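Local coordinates for protein 3-hexulose-6-phosphate synthase (Mycobacterium gastri, PDB 3AJX) that belongs to the HUMPS family of TIM-barrel enzymes, binds a magnesium ion and pairs with a second copy of itself, at residues A[34-39]-A[58-63]; A[68-73]-A[79-84]; A[14-19]-A[44-49]. The protein carries 1 engineered substitution. All coordinates share one frame; numbering follows the deposited sequence.

Contact 1: A[34-39]-A[58-63]. Engineered in segment 34-39: K37 (natural residue Glu). With MG (magnesium ion), chain F.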
ATOM      1  N   PRO A  34      -4.385   5.786  -4.399  1.00 12.20           N
ATOM      2  CA  PRO A  34      -4.689   5.358  -5.771  1.00 13.18           C
ATOM      3  C   PRO A  34      -4.029   6.263  -6.815  1.00 10.65           C
ATOM      4  O   PRO A  34      -3.653   5.808  -7.893  1.00 12.25           O
ATOM      5  CB  PRO A  34      -6.217   5.410  -5.820  1.00 14.72           C
ATOM      6  CG  PRO A  34      -6.552   6.490  -4.837  1.00 16.83           C
ATOM      7  CD  PRO A  34      -5.610   6.203  -3.693  1.00 13.98           C
ATOM      8  N   LEU A  35      -3.887   7.543  -6.486  1.00 11.29           N
ATOM      9  CA  LEU A  35      -3.263   8.506  -7.393  1.00 10.32           C
ATOM     10  C   LEU A  35      -1.784   8.188  -7.596  1.00 11.51           C
ATOM     11  O   LEU A  35      -1.265   8.240  -8.716  1.00 10.94           O
ATOM     12  CB  LEU A  35      -3.410   9.923  -6.835  1.00  9.99           C
ATOM     13  CG  LEU A  35      -2.783  11.062  -7.648  1.00  8.17           C
ATOM     14  CD1 LEU A  35      -3.365  11.069  -9.057  1.00  9.44           C
ATOM     15  CD2 LEU A  35      -3.052  12.398  -6.963  1.00  9.20           C
ATOM     16  N   ILE A  36      -1.101   7.866  -6.505  1.00 10.32           N
ATOM     17  CA  ILE A  36       0.312   7.526  -6.577  1.00  9.47           C
ATOM     18  C   ILE A  36       0.501   6.214  -7.338  1.00  9.30           C
ATOM     19  O   ILE A  36       1.402   6.093  -8.159  1.00  9.11           O
ATOM     20  CB  ILE A  36       0.921   7.412  -5.165  1.00  9.49           C
ATOM     21  CG1 ILE A  36       0.941   8.802  -4.512  1.00  9.39           C
ATOM     22  CG2 ILE A  36       2.331   6.818  -5.240  1.00  9.91           C
ATOM     23  CD1 ILE A  36       1.382   8.803  -3.069  1.00 10.59           C
ATOM     24  N   LYS A  37      -0.354   5.232  -7.085  1.00  9.69           N
ATOM     25  CA  LYS A  37      -0.221   3.959  -7.785  1.00  9.83           C
ATOM     26  C   LYS A  37      -0.555   4.117  -9.265  1.00 11.24           C
ATOM     27  O   LYS A  37      -0.057   3.375 -10.111  1.00 12.27           O
ATOM     28  CB  LYS A  37      -1.123   2.899  -7.145  1.00  9.68           C
ATOM     29  CG  LYS A  37      -0.680   2.516  -5.741  1.00  8.90           C
ATOM     30  CD  LYS A  37      -1.582   1.474  -5.103  1.00 10.04           C
ATOM     31  CE  LYS A  37      -1.120   1.192  -3.680  1.00 11.09           C
ATOM     32  NZ  LYS A  37      -2.006   0.241  -2.957  1.00 12.21           N
ATOM     33  N   ALA A  38      -1.384   5.106  -9.576  1.00 11.16           N
ATOM     34  CA  ALA A  38      -1.781   5.346 -10.955  1.00 12.23           C
ATOM     35  C   ALA A  38      -0.699   6.042 -11.771  1.00 11.66           C
ATOM     36  O   ALA A  38      -0.365   5.605 -12.877  1.00 12.07           O
ATOM     37  CB  ALA A  38      -3.062   6.179 -10.983  1.00 12.04           C
ATOM     38  N   GLU A  39      -0.142   7.111 -11.207  1.00 12.24           N
ATOM     39  CA  GLU A  39       0.862   7.930 -11.886  1.00 11.69           C
ATOM     40  C   GLU A  39       2.316   7.755 -11.464  1.00 12.09           C
ATOM     41  O   GLU A  39       3.225   8.137 -12.204  1.00 12.12           O
ATOM     42  CB  GLU A  39       0.486   9.407 -11.719  1.00 11.80           C
ATOM     43  CG  GLU A  39      -0.872   9.765 -12.288  1.00 13.57           C
ATOM     44  CD  GLU A  39      -0.825  10.049 -13.779  1.00 15.55           C
ATOM     45  OE1 GLU A  39       0.036   9.467 -14.474  1.00 18.32           O
ATOM     46  OE2 GLU A  39      -1.658  10.845 -14.253  1.00 15.82           O
ATOM     47  N   ALA A  58       2.280  12.600   0.846  1.00  8.13           N
ATOM     48  CA  ALA A  58       2.239  11.456  -0.070  1.00  6.96           C
ATOM     49  C   ALA A  58       1.685  10.253   0.688  1.00  6.96           C
ATOM     50  O   ALA A  58       2.348   9.723   1.583  1.00  6.44           O
ATOM     51  CB  ALA A  58       3.644  11.153  -0.607  1.00  6.87           C
ATOM     52  N   ASP A  59       0.471   9.837   0.333  1.00  7.30           N
ATOM     53  CA  ASP A  59      -0.189   8.715   1.000  1.00  7.67           C
ATOM     54  C   ASP A  59       0.301   7.375   0.459  1.00  7.72           C
ATOM     55  O   ASP A  59      -0.439   6.640  -0.205  1.00  7.38           O
ATOM     56  CB  ASP A  59      -1.708   8.821   0.822  1.00  9.71           C
ATOM     57  CG  ASP A  59      -2.477   8.116   1.924  1.00 11.48           C
ATOM     58  OD1 ASP A  59      -1.854   7.382   2.718  1.00  9.46           O
ATOM     59  OD2 ASP A  59      -3.711   8.296   1.995  1.00 13.01           O
ATOM     60  N   MET A  60       1.555   7.059   0.760  1.00  6.47           N
ATOM     61  CA  MET A  60       2.177   5.818   0.309  1.00  6.74           C
ATOM     62  C   MET A  60       1.568   4.577   0.956  1.00  6.81           C
ATOM     63  O   MET A  60       1.487   3.521   0.329  1.00  8.02           O
ATOM     64  CB  MET A  60       3.677   5.852   0.622  1.00  7.91           C
ATOM     65  CG  MET A  60       4.458   6.962  -0.056  1.00  6.50           C
ATOM     66  SD  MET A  60       4.656   6.696  -1.834  1.00  9.56           S
ATOM     67  CE  MET A  60       6.093   5.600  -1.879  1.00  9.35           C
ATOM     68  N   LYS A  61       1.131   4.718   2.208  1.00  7.05           N
ATOM     69  CA  LYS A  61       0.575   3.599   2.969  1.00  7.76           C
ATOM     70  C   LYS A  61       1.565   2.439   2.925  1.00  7.69           C
ATOM     71  O   LYS A  61       1.198   1.287   2.695  1.00  7.95           O
ATOM     72  CB  LYS A  61      -0.788   3.161   2.418  1.00  8.61           C
ATOM     73  CG  LYS A  61      -1.946   4.050   2.858  1.00  9.16           C
ATOM     74  CD  LYS A  61      -3.288   3.432   2.493  1.00  8.92           C
ATOM     75  CE  LYS A  61      -4.451   4.298   2.957  1.00 11.69           C
ATOM     76  NZ  LYS A  61      -4.450   5.634   2.296  1.00 17.20           N
ATOM     77  N   THR A  62       2.830   2.768   3.156  1.00  6.78           N
ATOM     78  CA  THR A  62       3.900   1.781   3.147  1.00  5.94           C
ATOM     79  C   THR A  62       3.665   0.624   4.115  1.00  6.09           C
ATOM     80  O   THR A  62       3.295   0.829   5.271  1.00  6.37           O
ATOM     81  CB  THR A  62       5.230   2.453   3.478  1.00  7.21           C
ATOM     82  OG1 THR A  62       5.482   3.473   2.505  1.00  7.61           O
ATOM     83  CG2 THR A  62       6.369   1.438   3.465  1.00  8.47           C
ATOM     84  N   MET A  63       3.893  -0.594   3.633  1.00  6.00           N
ATOM     85  CA  MET A  63       3.704  -1.781   4.456  1.00  6.95           C
ATOM     86  C   MET A  63       5.023  -2.515   4.684  1.00  8.87           C
ATOM     87  O   MET A  63       5.151  -3.299   5.621  1.00  9.90           O
ATOM     88  CB  MET A  63       2.700  -2.718   3.788  1.00  8.06           C
ATOM     89  CG  MET A  63       2.337  -3.949   4.601  1.00  9.07           C
ATOM     90  SD  MET A  63       1.537  -3.557   6.172  1.00 10.98           S
ATOM     91  CE  MET A  63       1.833  -5.082   7.073  1.00 15.28           C
TER
HETATM   92 MG    MG F9100      -5.351   9.130   2.995  1.00 34.73          MG
HETATM   93  O   HOH W   1      -6.183   7.388   3.621  1.00 35.86           O
HETATM   94  O   HOH W   2      -5.940  10.415   3.728  1.00 24.13           O
HETATM   95  O   HOH W   3      -4.039   8.701   4.642  1.00 29.58           O
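I36 is the side chain that helix 33-39 lays against barrel strand 55-62. The two segments run at 90° to each other, their axes 8.1 Å apart at closest. The tight part is all I36. Its CD1 sits 3.7 Å from the backbone N of D59 and 4.1 Å from A58 CB, while M60 SD lies 4.1 Å from both CD1 and CG2 of I36. CG1 stands anti to the carbonyl carbon (chi1 -68°) and the chain then runs out straight, which carries CD1 to the strand backbone. M60 points its CB away but bends at chi2 and chi3; its side chain and that of I36 cross at about a right angle.

The carboxylate of D59 leads to the polar side, where three ordered waters sit on the magnesium ion. D59 OD2 binds the ion at 2.1 Å (E30 shares the site); K61 NZ makes a salt bridge to D59 OD2 (2.8 Å). The hydroxyl of T82 holds OD1. K37, engineered, makes a salt bridge to E69 and a hydrogen bond to M60 O, both of the second subunit. I36 CD1 thus lies against the backbone of a residue whose carboxylate metal, lysine and threonine hold, probably limiting its rotation.

Contact 2: A[68-73]-A[79-84]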
ATOM      1  N   LEU A  68      13.086   2.769   2.387  1.00  8.67           N
ATOM      2  CA  LEU A  68      13.115   2.965   0.942  1.00  8.95           C
ATOM      3  C   LEU A  68      11.916   3.742   0.405  1.00  9.38           C
ATOM      4  O   LEU A  68      12.088   4.728  -0.311  1.00  9.39           O
ATOM      5  CB  LEU A  68      13.207   1.618   0.220  1.00  8.88           C
ATOM      6  CG  LEU A  68      13.196   1.692  -1.313  1.00 10.10           C
ATOM      7  CD1 LEU A  68      14.373   2.535  -1.809  1.00 10.28           C
ATOM      8  CD2 LEU A  68      13.268   0.287  -1.886  1.00 13.14           C
ATOM      9  N   GLU A  69      10.705   3.305   0.742  1.00  8.26           N
ATOM     10  CA  GLU A  69       9.516   3.994   0.255  1.00  7.90           C
ATOM     11  C   GLU A  69       9.436   5.429   0.758  1.00  7.86           C
ATOM     12  O   GLU A  69       9.030   6.329   0.024  1.00  8.02           O
ATOM     13  CB  GLU A  69       8.240   3.226   0.633  1.00  8.04           C
ATOM     14  CG  GLU A  69       8.063   1.937  -0.160  1.00 10.29           C
ATOM     15  CD  GLU A  69       6.616   1.485  -0.259  1.00 11.75           C
ATOM     16  OE1 GLU A  69       5.710   2.264   0.111  1.00 11.50           O
ATOM     17  OE2 GLU A  69       6.385   0.350  -0.727  1.00 13.42           O
ATOM     18  N   ALA A  70       9.829   5.653   2.004  1.00  7.78           N
ATOM     19  CA  ALA A  70       9.794   7.001   2.547  1.00  7.59           C
ATOM     20  C   ALA A  70      10.813   7.854   1.794  1.00  8.34           C
ATOM     21  O   ALA A  70      10.508   8.961   1.351  1.00 10.05           O
ATOM     22  CB  ALA A  70      10.125   6.981   4.031  1.00  8.03           C
ATOM     23  N   ASP A  71      12.019   7.322   1.633  1.00  8.55           N
ATOM     24  CA  ASP A  71      13.073   8.059   0.956  1.00  8.58           C
ATOM     25  C   ASP A  71      12.722   8.492  -0.463  1.00  9.45           C
ATOM     26  O   ASP A  71      12.915   9.655  -0.821  1.00  9.09           O
ATOM     27  CB  ASP A  71      14.362   7.240   0.925  1.00  9.43           C
ATOM     28  CG  ASP A  71      15.596   8.112   0.822  1.00 10.87           C
ATOM     29  OD1 ASP A  71      15.792   8.966   1.713  1.00  9.43           O
ATOM     30  OD2 ASP A  71      16.367   7.951  -0.144  1.00 11.11           O
ATOM     31  N   ILE A  72      12.210   7.579  -1.278  1.00  8.62           N
ATOM     32  CA  ILE A  72      11.895   7.957  -2.649  1.00  8.28           C
ATOM     33  C   ILE A  72      10.762   8.979  -2.724  1.00  8.16           C
ATOM     34  O   ILE A  72      10.759   9.843  -3.603  1.00  9.67           O
ATOM     35  CB  ILE A  72      11.589   6.714  -3.536  1.00  8.27           C
ATOM     36  CG1 ILE A  72      10.331   5.987  -3.050  1.00  8.39           C
ATOM     37  CG2 ILE A  72      12.803   5.783  -3.536  1.00  9.13           C
ATOM     38  CD1 ILE A  72       9.981   4.759  -3.891  1.00 10.86           C
ATOM     39  N   ALA A  73       9.813   8.903  -1.792  1.00  8.44           N
ATOM     40  CA  ALA A  73       8.704   9.855  -1.773  1.00  7.41           C
ATOM     41  C   ALA A  73       9.210  11.234  -1.333  1.00  7.95           C
ATOM     42  O   ALA A  73       8.823  12.261  -1.901  1.00  8.18           O
ATOM     43  CB  ALA A  73       7.604   9.362  -0.832  1.00  8.01           C
ATOM     44  N   ASP A  79       6.622  16.172   1.753  1.00  7.92           N
ATOM     45  CA  ASP A  79       7.048  16.735   3.026  1.00  8.14           C
ATOM     46  C   ASP A  79       6.653  15.753   4.119  1.00  7.94           C
ATOM     47  O   ASP A  79       7.275  15.695   5.177  1.00  9.38           O
ATOM     48  CB  ASP A  79       6.362  18.077   3.272  1.00  9.88           C
ATOM     49  CG  ASP A  79       6.772  19.128   2.262  1.00 10.73           C
ATOM     50  OD1 ASP A  79       5.896  19.594   1.501  1.00 10.51           O
ATOM     51  OD2 ASP A  79       7.974  19.473   2.233  1.00 12.35           O
ATOM     52  N   LEU A  80       5.608  14.982   3.839  1.00  7.90           N
ATOM     53  CA  LEU A  80       5.099  13.981   4.768  1.00  8.08           C
ATOM     54  C   LEU A  80       4.747  12.723   3.984  1.00  8.88           C
ATOM     55  O   LEU A  80       4.287  12.804   2.845  1.00  8.44           O
ATOM     56  CB  LEU A  80       3.837  14.494   5.472  1.00  8.48           C
ATOM     57  CG  LEU A  80       3.963  15.719   6.385  1.00  7.24           C
ATOM     58  CD1 LEU A  80       2.569  16.210   6.768  1.00  8.09           C
ATOM     59  CD2 LEU A  80       4.775  15.360   7.618  1.00  8.98           C
ATOM     60  N   VAL A  81       4.966  11.563   4.596  1.00  8.32           N
ATOM     61  CA  VAL A  81       4.653  10.292   3.960  1.00  9.26           C
ATOM     62  C   VAL A  81       3.951   9.403   4.975  1.00  8.45           C
ATOM     63  O   VAL A  81       4.219   9.496   6.173  1.00  8.55           O
ATOM     64  CB  VAL A  81       5.927   9.565   3.475  1.00 11.43           C
ATOM     65  CG1 VAL A  81       6.672  10.430   2.472  1.00 12.94           C
ATOM     66  CG2 VAL A  81       6.814   9.225   4.657  1.00 14.45           C
ATOM     67  N   THR A  82       3.045   8.558   4.498  1.00  6.14           N
ATOM     68  CA  THR A  82       2.335   7.656   5.394  1.00  5.88           C
ATOM     69  C   THR A  82       2.885   6.247   5.354  1.00  6.05           C
ATOM     70  O   THR A  82       3.308   5.754   4.307  1.00  7.99           O
ATOM     71  CB  THR A  82       0.821   7.556   5.078  1.00  6.31           C
ATOM     72  OG1 THR A  82       0.623   7.134   3.724  1.00  6.76           O
ATOM     73  CG2 THR A  82       0.147   8.881   5.305  1.00  6.09           C
ATOM     74  N   VAL A  83       2.876   5.617   6.524  1.00  6.76           N
ATOM     75  CA  VAL A  83       3.300   4.237   6.703  1.00  6.15           C
ATOM     76  C   VAL A  83       2.129   3.649   7.477  1.00  6.43           C
ATOM     77  O   VAL A  83       1.573   4.317   8.350  1.00  7.29           O
ATOM     78  CB  VAL A  83       4.570   4.127   7.568  1.00  7.94           C
ATOM     79  CG1 VAL A  83       4.925   2.657   7.796  1.00  8.26           C
ATOM     80  CG2 VAL A  83       5.717   4.855   6.899  1.00  9.80           C
ATOM     81  N   LEU A  84       1.736   2.424   7.152  1.00  5.15           N
ATOM     82  CA  LEU A  84       0.614   1.788   7.841  1.00  6.80           C
ATOM     83  C   LEU A  84       0.958   1.387   9.269  1.00  7.44           C
ATOM     84  O   LEU A  84       2.051   0.896   9.542  1.00  8.20           O
ATOM     85  CB  LEU A  84       0.156   0.540   7.081  1.00  8.29           C
ATOM     86  CG  LEU A  84      -0.487   0.774   5.718  1.00  9.12           C
ATOM     87  CD1 LEU A  84      -0.837  -0.565   5.070  1.00 10.61           C
ATOM     88  CD2 LEU A  84      -1.737   1.630   5.893  1.00 10.46           C
TER
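D79 OD1 is gripped twice, by a salt bridge from K48 NZ and by the backbone N of V56, just ahead of V81, the strand residue that meets A70 and A73 of helix 66-75. The setting is one beta-alpha-beta unit of the TIM barrel: strand 55-62, helix 66-75, then strand 80-84 lying parallel beside the first.

Across the contact everything is apolar and buried. V81 turns its CB toward the helix and offers one methyl to each alanine: CG1 reaches A73 CB at 3.6 Å, and CG2 reaches A70 CB at 4.0 Å. The branch explains the split. With chi1 at -60°, CG1 is anti to the carbonyl carbon, whereas CG2 is wedged between the backbone N and C. The alanines, three residues apart, sit on neighbouring turns. The approach is close, consistent with such small side chains: A70 CA and V81 CA are 6.3 Å apart.

Neighbours complete the layer. A70 also packs on A95 and A98 of helix 89-102, and V81 on V106 of strand 105-109. On the same helix E69 OE1 has two partners, the hydroxyl of T62 at the end of the preceding strand and, in a salt bridge, the engineered K37 of the second subunit. Within the helix, A73 N donates to E69 O at 3.2 Å, one turn back.

Contact 3: A[14-19]-A[44-49]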
ATOM      1  N   ALA A  14      -5.824  15.820 -13.299  1.00 14.47           N
ATOM      2  CA  ALA A  14      -6.950  16.048 -12.397  1.00 14.05           C
ATOM      3  C   ALA A  14      -6.482  16.563 -11.040  1.00 14.24           C
ATOM      4  O   ALA A  14      -7.103  17.455 -10.457  1.00 13.64           O
ATOM      5  CB  ALA A  14      -7.742  14.756 -12.216  1.00 14.92           C
ATOM      6  N   ALA A  15      -5.391  15.993 -10.540  1.00 13.48           N
ATOM      7  CA  ALA A  15      -4.842  16.392  -9.248  1.00 12.01           C
ATOM      8  C   ALA A  15      -4.375  17.844  -9.273  1.00 12.55           C
ATOM      9  O   ALA A  15      -4.641  18.604  -8.344  1.00 12.53           O
ATOM     10  CB  ALA A  15      -3.687  15.467  -8.861  1.00 12.48           C
ATOM     11  N   LEU A  16      -3.677  18.226 -10.338  1.00 12.71           N
ATOM     12  CA  LEU A  16      -3.186  19.595 -10.472  1.00 13.63           C
ATOM     13  C   LEU A  16      -4.333  20.593 -10.591  1.00 14.26           C
ATOM     14  O   LEU A  16      -4.297  21.668  -9.990  1.00 13.40           O
ATOM     15  CB  LEU A  16      -2.281  19.712 -11.697  1.00 13.75           C
ATOM     16  CG  LEU A  16      -0.884  19.102 -11.589  1.00 15.77           C
ATOM     17  CD1 LEU A  16      -0.186  19.205 -12.935  1.00 16.50           C
ATOM     18  CD2 LEU A  16      -0.086  19.828 -10.514  1.00 14.42           C
ATOM     19  N   GLU A  17      -5.353  20.245 -11.371  1.00 15.26           N
ATOM     20  CA  GLU A  17      -6.491  21.135 -11.536  1.00 17.03           C
ATOM     21  C   GLU A  17      -7.203  21.339 -10.205  1.00 17.07           C
ATOM     22  O   GLU A  17      -7.566  22.461  -9.857  1.00 16.30           O
ATOM     23  CB  GLU A  17      -7.468  20.574 -12.574  1.00 19.43           C
ATOM     24  CG  GLU A  17      -8.751  21.388 -12.703  1.00 26.05           C
ATOM     25  CD  GLU A  17      -9.598  20.969 -13.889  1.00 30.50           C
ATOM     26  OE1 GLU A  17     -10.750  21.448 -13.997  1.00 33.08           O
ATOM     27  OE2 GLU A  17      -9.112  20.168 -14.717  1.00 32.53           O
ATOM     28  N   LEU A  18      -7.392  20.255  -9.454  1.00 14.48           N
ATOM     29  CA  LEU A  18      -8.060  20.348  -8.161  1.00 14.64           C
ATOM     30  C   LEU A  18      -7.226  21.152  -7.177  1.00 14.53           C
ATOM     31  O   LEU A  18      -7.742  22.033  -6.490  1.00 14.16           O
ATOM     32  CB  LEU A  18      -8.320  18.953  -7.583  1.00 13.44           C
ATOM     33  CG  LEU A  18      -9.033  18.949  -6.227  1.00 13.38           C
ATOM     34  CD1 LEU A  18     -10.382  19.643  -6.358  1.00 13.21           C
ATOM     35  CD2 LEU A  18      -9.217  17.525  -5.735  1.00 12.80           C
ATOM     36  N   ALA A  19      -5.934  20.846  -7.108  1.00 14.13           N
ATOM     37  CA  ALA A  19      -5.042  21.553  -6.195  1.00 14.36           C
ATOM     38  C   ALA A  19      -5.057  23.051  -6.486  1.00 15.02           C
ATOM     39  O   ALA A  19      -4.983  23.868  -5.570  1.00 13.92           O
ATOM     40  CB  ALA A  19      -3.621  21.006  -6.318  1.00 15.32           C
ATOM     41  N   ILE A  44       3.690  13.577  -7.283  1.00 10.27           N
ATOM     42  CA  ILE A  44       4.126  14.268  -6.074  1.00  9.59           C
ATOM     43  C   ILE A  44       4.992  15.460  -6.470  1.00 10.61           C
ATOM     44  O   ILE A  44       4.817  16.573  -5.974  1.00 12.28           O
ATOM     45  CB  ILE A  44       4.983  13.345  -5.173  1.00  8.64           C
ATOM     46  CG1 ILE A  44       4.135  12.186  -4.652  1.00 10.63           C
ATOM     47  CG2 ILE A  44       5.572  14.143  -4.005  1.00 10.14           C
ATOM     48  CD1 ILE A  44       4.954  11.125  -3.939  1.00 10.00           C
ATOM     49  N   THR A  45       5.932  15.209  -7.371  1.00 11.57           N
ATOM     50  CA  THR A  45       6.847  16.240  -7.832  1.00 11.19           C
ATOM     51  C   THR A  45       6.116  17.381  -8.524  1.00 11.92           C
ATOM     52  O   THR A  45       6.425  18.550  -8.303  1.00 12.31           O
ATOM     53  CB  THR A  45       7.879  15.644  -8.797  1.00 11.15           C
ATOM     54  OG1 THR A  45       8.497  14.508  -8.179  1.00 12.24           O
ATOM     55  CG2 THR A  45       8.948  16.673  -9.139  1.00 11.95           C
ATOM     56  N   ALA A  46       5.137  17.033  -9.350  1.00 11.48           N
ATOM     57  CA  ALA A  46       4.364  18.034 -10.080  1.00 12.90           C
ATOM     58  C   ALA A  46       3.562  18.938  -9.149  1.00 13.45           C
ATOM     59  O   ALA A  46       3.529  20.155  -9.328  1.00 14.00           O
ATOM     60  CB  ALA A  46       3.432  17.346 -11.069  1.00 14.33           C
ATOM     61  N   VAL A  47       2.915  18.341  -8.155  1.00 12.15           N
ATOM     62  CA  VAL A  47       2.112  19.111  -7.216  1.00 13.17           C
ATOM     63  C   VAL A  47       2.969  20.011  -6.331  1.00 13.23           C
ATOM     64  O   VAL A  47       2.599  21.157  -6.067  1.00 13.99           O
ATOM     65  CB  VAL A  47       1.254  18.185  -6.329  1.00 13.48           C
ATOM     66  CG1 VAL A  47       0.530  19.000  -5.262  1.00 15.06           C
ATOM     67  CG2 VAL A  47       0.248  17.442  -7.192  1.00 15.98           C
ATOM     68  N   LYS A  48       4.112  19.503  -5.877  1.00 12.53           N
ATOM     69  CA  LYS A  48       4.989  20.304  -5.025  1.00 13.00           C
ATOM     70  C   LYS A  48       5.543  21.481  -5.823  1.00 15.25           C
ATOM     71  O   LYS A  48       5.693  22.583  -5.297  1.00 15.20           O
ATOM     72  CB  LYS A  48       6.143  19.452  -4.482  1.00 12.78           C
ATOM     73  CG  LYS A  48       7.069  20.194  -3.510  1.00 11.85           C
ATOM     74  CD  LYS A  48       6.326  20.650  -2.256  1.00 12.35           C
ATOM     75  CE  LYS A  48       7.245  21.374  -1.283  1.00 11.07           C
ATOM     76  NZ  LYS A  48       6.528  21.785  -0.041  1.00 11.65           N
ATOM     77  N   LYS A  49       5.832  21.245  -7.098  1.00 15.91           N
ATOM     78  CA  LYS A  49       6.366  22.297  -7.958  1.00 17.28           C
ATOM     79  C   LYS A  49       5.341  23.412  -8.155  1.00 16.85           C
ATOM     80  O   LYS A  49       5.690  24.594  -8.171  1.00 17.95           O
ATOM     81  CB  LYS A  49       6.766  21.722  -9.320  1.00 18.98           C
ATOM     82  CG  LYS A  49       7.407  22.743 -10.252  1.00 22.28           C
ATOM     83  CD  LYS A  49       7.678  22.157 -11.628  1.00 23.41           C
ATOM     84  CE  LYS A  49       8.234  23.218 -12.568  1.00 25.73           C
ATOM     85  NZ  LYS A  49       8.371  22.708 -13.959  1.00 28.40           N
TER
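L16 reaches from helix 12-22 onto A46 and V47 of helix 42-50, two neighbouring helices in the outer layer of the TIM barrel. The CA atoms of L16 and V47 come within 6.2 Å of each other.

The apolar contacts all run through one methyl. L16 CD2 touches V47 CG2 at 4.1 Å and comes to 4.3 Å from A46 CB, while also resting on the backbone between them, 3.8 Å from A46 O and 4.0 Å from V47 CA. The leucine's CB does not aim straight at the partner helix; CG is anti to the carbonyl carbon (chi1 -74°), and it is the end of the chain that swings across. A15 and A19 point toward the facing helix but line the interface more loosely: A15 CB is 4.7 Å from V47 CG2, and A19 CB 4.7 Å from V47 CG1. L16 lies at the partly exposed edge, whereas V47 is buried and goes on to pack against I29 and L31 of strand 28-31. A15 likewise rests on I7 of strand 2-7, so both helices are seated on the barrel as well as on each other.

Polar groups keep to the outskirts. K48, pointing away from helix 12-22, gives NZ to the carbonyls of P52 and K54 besides its salt bridge to D79, and T45 OG1 bonds to A76 O.

The backbone bonds stay inside each helix, and the two alanines that flank L16 are tied directly: A19 N donates to A15 O at 2.9 Å.

Contacts 1 and 2 are next-door neighbours, centres about 9 Å apart, because strands 55-62 and 80-84 lie side by side in the barrel. Their polar joint is D59 OD1 to T82 OG1 at 2.7 Å, which probably helps to orient the magnesium ligand. V81 itself packs on the outside, its side chain about 11 Å from the ion. Contact 3 lies farther out, its centre about 14 Å from that of contact 1; I44 CD1 packs on A58 CB at 3.6 Å. Contacts 2 and 3, centres about 18 Å apart, are joined by the salt bridge of D79 OD1 and K48 NZ, 2.8 Å. Contacts 1 and 2 reach the second subunit; contact 3 does not.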